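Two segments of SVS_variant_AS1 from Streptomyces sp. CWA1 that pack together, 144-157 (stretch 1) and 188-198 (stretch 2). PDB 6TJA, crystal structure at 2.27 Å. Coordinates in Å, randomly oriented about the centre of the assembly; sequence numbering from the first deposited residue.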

# COMPACT_ATOMS: atom_id res chain seq x y z
N THR A 144 14.60 -4.45 0.10
CA THR A 144 13.44 -5.36 -0.06
C THR A 144 12.62 -5.38 1.22
O THR A 144 11.40 -5.22 1.16
CB THR A 144 13.89 -6.78 -0.45
OG1 THR A 144 14.50 -6.70 -1.75
CG2 THR A 144 12.73 -7.74 -0.51
N GLN A 145 13.26 -5.56 2.37
CA GLN A 145 12.53 -5.68 3.66
C GLN A 145 11.89 -4.32 3.99
O GLN A 145 10.74 -4.32 4.46
CB GLN A 145 13.44 -6.13 4.79
CG GLN A 145 13.95 -7.55 4.62
CD GLN A 145 15.04 -7.81 5.63
OE1 GLN A 145 16.00 -7.03 5.74
NE2 GLN A 145 14.87 -8.87 6.41
N VAL A 146 12.62 -3.23 3.76
CA VAL A 146 12.09 -1.85 3.96
C VAL A 146 10.83 -1.67 3.09
O VAL A 146 9.82 -1.15 3.62
CB VAL A 146 13.16 -0.77 3.71
CG1 VAL A 146 12.56 0.62 3.65
CG2 VAL A 146 14.25 -0.82 4.78
N ARG A 147 10.81 -2.14 1.85
CA ARG A 147 9.62 -1.95 0.99
C ARG A 147 8.47 -2.80 1.52
O ARG A 147 7.34 -2.33 1.47
CB ARG A 147 9.91 -2.28 -0.47
CG ARG A 147 10.74 -1.23 -1.19
CD ARG A 147 10.20 0.19 -1.19
NE ARG A 147 9.04 0.40 -2.04
CZ ARG A 147 8.33 1.52 -2.06
NH1 ARG A 147 8.65 2.52 -1.26
NH2 ARG A 147 7.31 1.64 -2.90
N ARG A 148 8.76 -4.00 2.00
CA ARG A 148 7.72 -4.86 2.62
C ARG A 148 7.09 -4.07 3.77
O ARG A 148 5.85 -4.09 3.85
CB ARG A 148 8.31 -6.21 3.04
CG ARG A 148 8.74 -7.09 1.87
CD ARG A 148 9.43 -8.37 2.32
NE ARG A 148 9.87 -9.19 1.20
CZ ARG A 148 10.48 -10.38 1.30
NH1 ARG A 148 10.71 -10.94 2.47
NH2 ARG A 148 10.83 -11.02 0.20
N PHE A 149 7.90 -3.34 4.55
CA PHE A 149 7.39 -2.58 5.73
C PHE A 149 6.55 -1.37 5.25
O PHE A 149 5.41 -1.15 5.75
CB PHE A 149 8.50 -2.14 6.68
CG PHE A 149 7.95 -1.33 7.83
CD1 PHE A 149 7.30 -1.95 8.88
CD2 PHE A 149 7.98 0.06 7.80
CE1 PHE A 149 6.71 -1.21 9.90
CE2 PHE A 149 7.40 0.80 8.82
CZ PHE A 149 6.77 0.17 9.86
N VAL A 150 7.10 -0.64 4.27
CA VAL A 150 6.47 0.57 3.69
C VAL A 150 5.07 0.18 3.20
O VAL A 150 4.12 0.94 3.44
CB VAL A 150 7.34 1.15 2.56
CG1 VAL A 150 6.56 2.11 1.68
CG2 VAL A 150 8.60 1.81 3.08
N HIS A 151 4.96 -0.93 2.49
CA HIS A 151 3.69 -1.37 1.84
C HIS A 151 2.69 -1.82 2.92
O HIS A 151 1.49 -1.60 2.75
CB HIS A 151 3.99 -2.47 0.81
CG HIS A 151 4.60 -1.97 -0.45
ND1 HIS A 151 4.18 -0.79 -1.05
CD2 HIS A 151 5.53 -2.50 -1.25
CE1 HIS A 151 4.89 -0.60 -2.15
NE2 HIS A 151 5.72 -1.64 -2.31
N ALA A 152 3.16 -2.48 3.97
CA ALA A 152 2.33 -2.92 5.11
C ALA A 152 1.75 -1.68 5.80
O ALA A 152 0.54 -1.70 6.17
CB ALA A 152 3.14 -3.77 6.08
N HIS A 153 2.58 -0.65 5.91
CA HIS A 153 2.26 0.62 6.49
C HIS A 153 1.15 1.36 5.76
O HIS A 153 0.26 1.85 6.36
CB HIS A 153 3.51 1.45 6.56
CG HIS A 153 3.43 2.65 7.44
ND1 HIS A 153 2.97 3.86 6.99
CD2 HIS A 153 3.83 2.84 8.71
CE1 HIS A 153 3.08 4.74 7.96
NE2 HIS A 153 3.60 4.15 9.00
N ARG A 154 1.22 1.41 4.44
CA ARG A 154 0.18 2.04 3.69
C ARG A 154 -1.09 1.22 3.83
O ARG A 154 -2.12 1.77 3.88
CB ARG A 154 0.52 2.25 2.22
CG ARG A 154 -0.62 2.94 1.49
CD ARG A 154 -0.35 3.63 0.17
NE ARG A 154 0.80 3.09 -0.43
CZ ARG A 154 1.89 3.72 -0.76
NH1 ARG A 154 2.03 5.00 -0.66
NH2 ARG A 154 2.83 3.02 -1.26
N ALA A 155 -0.97 -0.09 3.91
CA ALA A 155 -2.15 -0.97 4.03
C ALA A 155 -2.90 -0.63 5.34
O ALA A 155 -4.12 -0.45 5.27
CB ALA A 155 -1.75 -2.42 3.94
N TRP A 156 -2.16 -0.44 6.45
CA TRP A 156 -2.73 -0.08 7.77
C TRP A 156 -3.41 1.30 7.69
O TRP A 156 -4.58 1.43 8.18
CB TRP A 156 -1.66 -0.15 8.86
CG TRP A 156 -1.95 0.73 10.03
CD1 TRP A 156 -2.98 0.61 10.91
CD2 TRP A 156 -1.19 1.88 10.45
NE1 TRP A 156 -2.94 1.62 11.82
CE2 TRP A 156 -1.85 2.41 11.58
CE3 TRP A 156 -0.05 2.52 9.97
CZ2 TRP A 156 -1.38 3.53 12.24
CZ3 TRP A 156 0.39 3.64 10.62
CH2 TRP A 156 -0.28 4.15 11.72
N LEU A 157 -2.76 2.30 7.10
CA LEU A 157 -3.35 3.64 6.94
C LEU A 157 -4.65 3.57 6.12
O LEU A 157 -5.58 4.24 6.56
CB LEU A 157 -2.35 4.61 6.32
CG LEU A 157 -1.16 4.98 7.22
CD1 LEU A 157 -0.13 5.78 6.43
CD2 LEU A 157 -1.61 5.74 8.45
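Stretch 2, residues 188-198: GEPTFAMLEIA

How does stretch 2 run across stretch 1? Stretch 1 is helical throughout. Stretch 2 begins as a helix at Gly188, passes through a type I turn from Phe192 to Leu195, and is helical again by its end. The axis of its first helix runs nearly antiparallel to that of stretch 1, with a crossing angle of -161° and a closest approach of 7.6 Å. The two stretches therefore pair in reverse order: Ala152 CA lies 4.6 Å from Pro190 CA, Phe149 CA lies 5.4 Å from Ala193 CA, and Gln145 CA lies 6.9 Å from Ile197 CA.

What does Pro190 sit against where the backbones come closest? Its side chain is a knob seated among Phe149, Ala152, His153 and Trp156. Pro190 CD meets Trp156 CB at 3.8 Å, and Pro190 CB lies 4.1 Å from Ala152 CB. The small methyl Ala152 CB also reaches Ala193 CB at 3.7 Å, so alanine faces alanine where the two backbones run close.

How does Phe149 join in, when its CA-to-CB bond points sideways? With chi1 at t, its ring extends to stretch 2, where CE1 touches Pro190 CB at 3.8 Å and Met194 CG at 3.6 Å. The carbonyl Pro190 O approaches the ring edge, 3.3 Å from Phe149 CE1. Nearer the backbone, Phe149 CB packs 4.2 Å from Ile197 CD1.

What fastens the far end? Glu196 uses both carboxylate oxygens: its OE2 accepts a hydrogen bond from Gln145 NE2 at 3.0 Å, while its OE1 forms a salt bridge with Arg148 NH1, also at 3.0 Å. A water lies between the backbones, its O 2.7 Å from Gln145 O and 2.6 Å from Ala193 O.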

# COMPACT_ATOMS: atom_id res chain seq x y z
N GLY A 188 -1.69 -4.68 12.32
CA GLY A 188 -1.05 -6.00 12.28
C GLY A 188 -0.14 -6.16 11.07
O GLY A 188 0.83 -6.90 11.19
N GLU A 189 -0.46 -5.53 9.93
CA GLU A 189 0.37 -5.68 8.71
C GLU A 189 1.77 -5.16 8.99
O GLU A 189 2.72 -5.92 8.82
CB GLU A 189 -0.24 -5.01 7.48
CG GLU A 189 -1.39 -5.82 6.91
CD GLU A 189 -1.04 -7.08 6.13
OE1 GLU A 189 0.14 -7.42 6.01
OE2 GLU A 189 -1.98 -7.70 5.61
N PRO A 190 1.96 -3.87 9.35
CA PRO A 190 3.29 -3.34 9.61
C PRO A 190 3.94 -3.92 10.88
O PRO A 190 5.13 -3.95 10.91
CB PRO A 190 3.00 -1.84 9.69
CG PRO A 190 1.61 -1.77 10.25
CD PRO A 190 0.91 -2.85 9.49
N THR A 191 3.16 -4.36 11.87
CA THR A 191 3.69 -5.06 13.07
C THR A 191 4.41 -6.37 12.66
O THR A 191 5.59 -6.58 13.04
CB THR A 191 2.61 -5.32 14.13
OG1 THR A 191 2.05 -4.07 14.50
CG2 THR A 191 3.13 -5.98 15.39
N PHE A 192 3.72 -7.21 11.90
CA PHE A 192 4.21 -8.54 11.47
C PHE A 192 5.33 -8.37 10.43
O PHE A 192 6.28 -9.19 10.39
CB PHE A 192 3.01 -9.40 11.07
CG PHE A 192 2.29 -9.99 12.25
CD1 PHE A 192 2.87 -11.02 12.99
CD2 PHE A 192 1.09 -9.50 12.70
CE1 PHE A 192 2.23 -11.58 14.08
CE2 PHE A 192 0.45 -10.05 13.80
CZ PHE A 192 1.01 -11.10 14.48
N ALA A 193 5.27 -7.30 9.63
CA ALA A 193 6.26 -7.03 8.56
C ALA A 193 7.59 -6.59 9.20
O ALA A 193 8.54 -6.49 8.45
CB ALA A 193 5.76 -5.98 7.58
N MET A 194 7.64 -6.29 10.50
CA MET A 194 8.92 -5.97 11.21
C MET A 194 9.61 -7.23 11.75
O MET A 194 10.73 -7.08 12.24
CB MET A 194 8.67 -5.04 12.39
CG MET A 194 8.13 -3.71 12.01
SD MET A 194 8.26 -2.65 13.42
CE MET A 194 7.02 -3.30 14.53
N LEU A 195 9.04 -8.42 11.67
CA LEU A 195 9.69 -9.64 12.15
C LEU A 195 11.06 -9.88 11.53
O LEU A 195 12.00 -10.09 12.20
CB LEU A 195 8.80 -10.86 11.99
CG LEU A 195 7.62 -11.10 12.91
CD1 LEU A 195 6.64 -12.16 12.44
CD2 LEU A 195 8.02 -11.34 14.34
N GLU A 196 11.11 -9.82 10.22
CA GLU A 196 12.28 -10.00 9.41
C GLU A 196 13.37 -9.02 9.76
O GLU A 196 14.51 -9.33 9.73
CB GLU A 196 11.86 -9.66 8.01
CG GLU A 196 11.80 -10.81 7.09
CD GLU A 196 11.84 -10.36 5.69
OE1 GLU A 196 10.88 -9.82 5.20
OE2 GLU A 196 12.86 -10.57 5.07
N ILE A 197 12.96 -7.80 10.02
CA ILE A 197 13.85 -6.66 10.36
C ILE A 197 14.44 -6.91 11.76
O ILE A 197 15.64 -6.69 11.93
CB ILE A 197 13.09 -5.32 10.22
CG1 ILE A 197 12.65 -5.10 8.76
CG2 ILE A 197 13.93 -4.17 10.73
CD1 ILE A 197 11.84 -3.87 8.54
N ALA A 198 13.67 -7.35 12.72
CA ALA A 198 14.20 -7.57 14.04
C ALA A 198 15.21 -8.70 14.08
O ALA A 198 16.25 -8.61 14.63
CB ALA A 198 13.08 -7.86 14.99
O HOH W 1 10.09 -6.03 6.41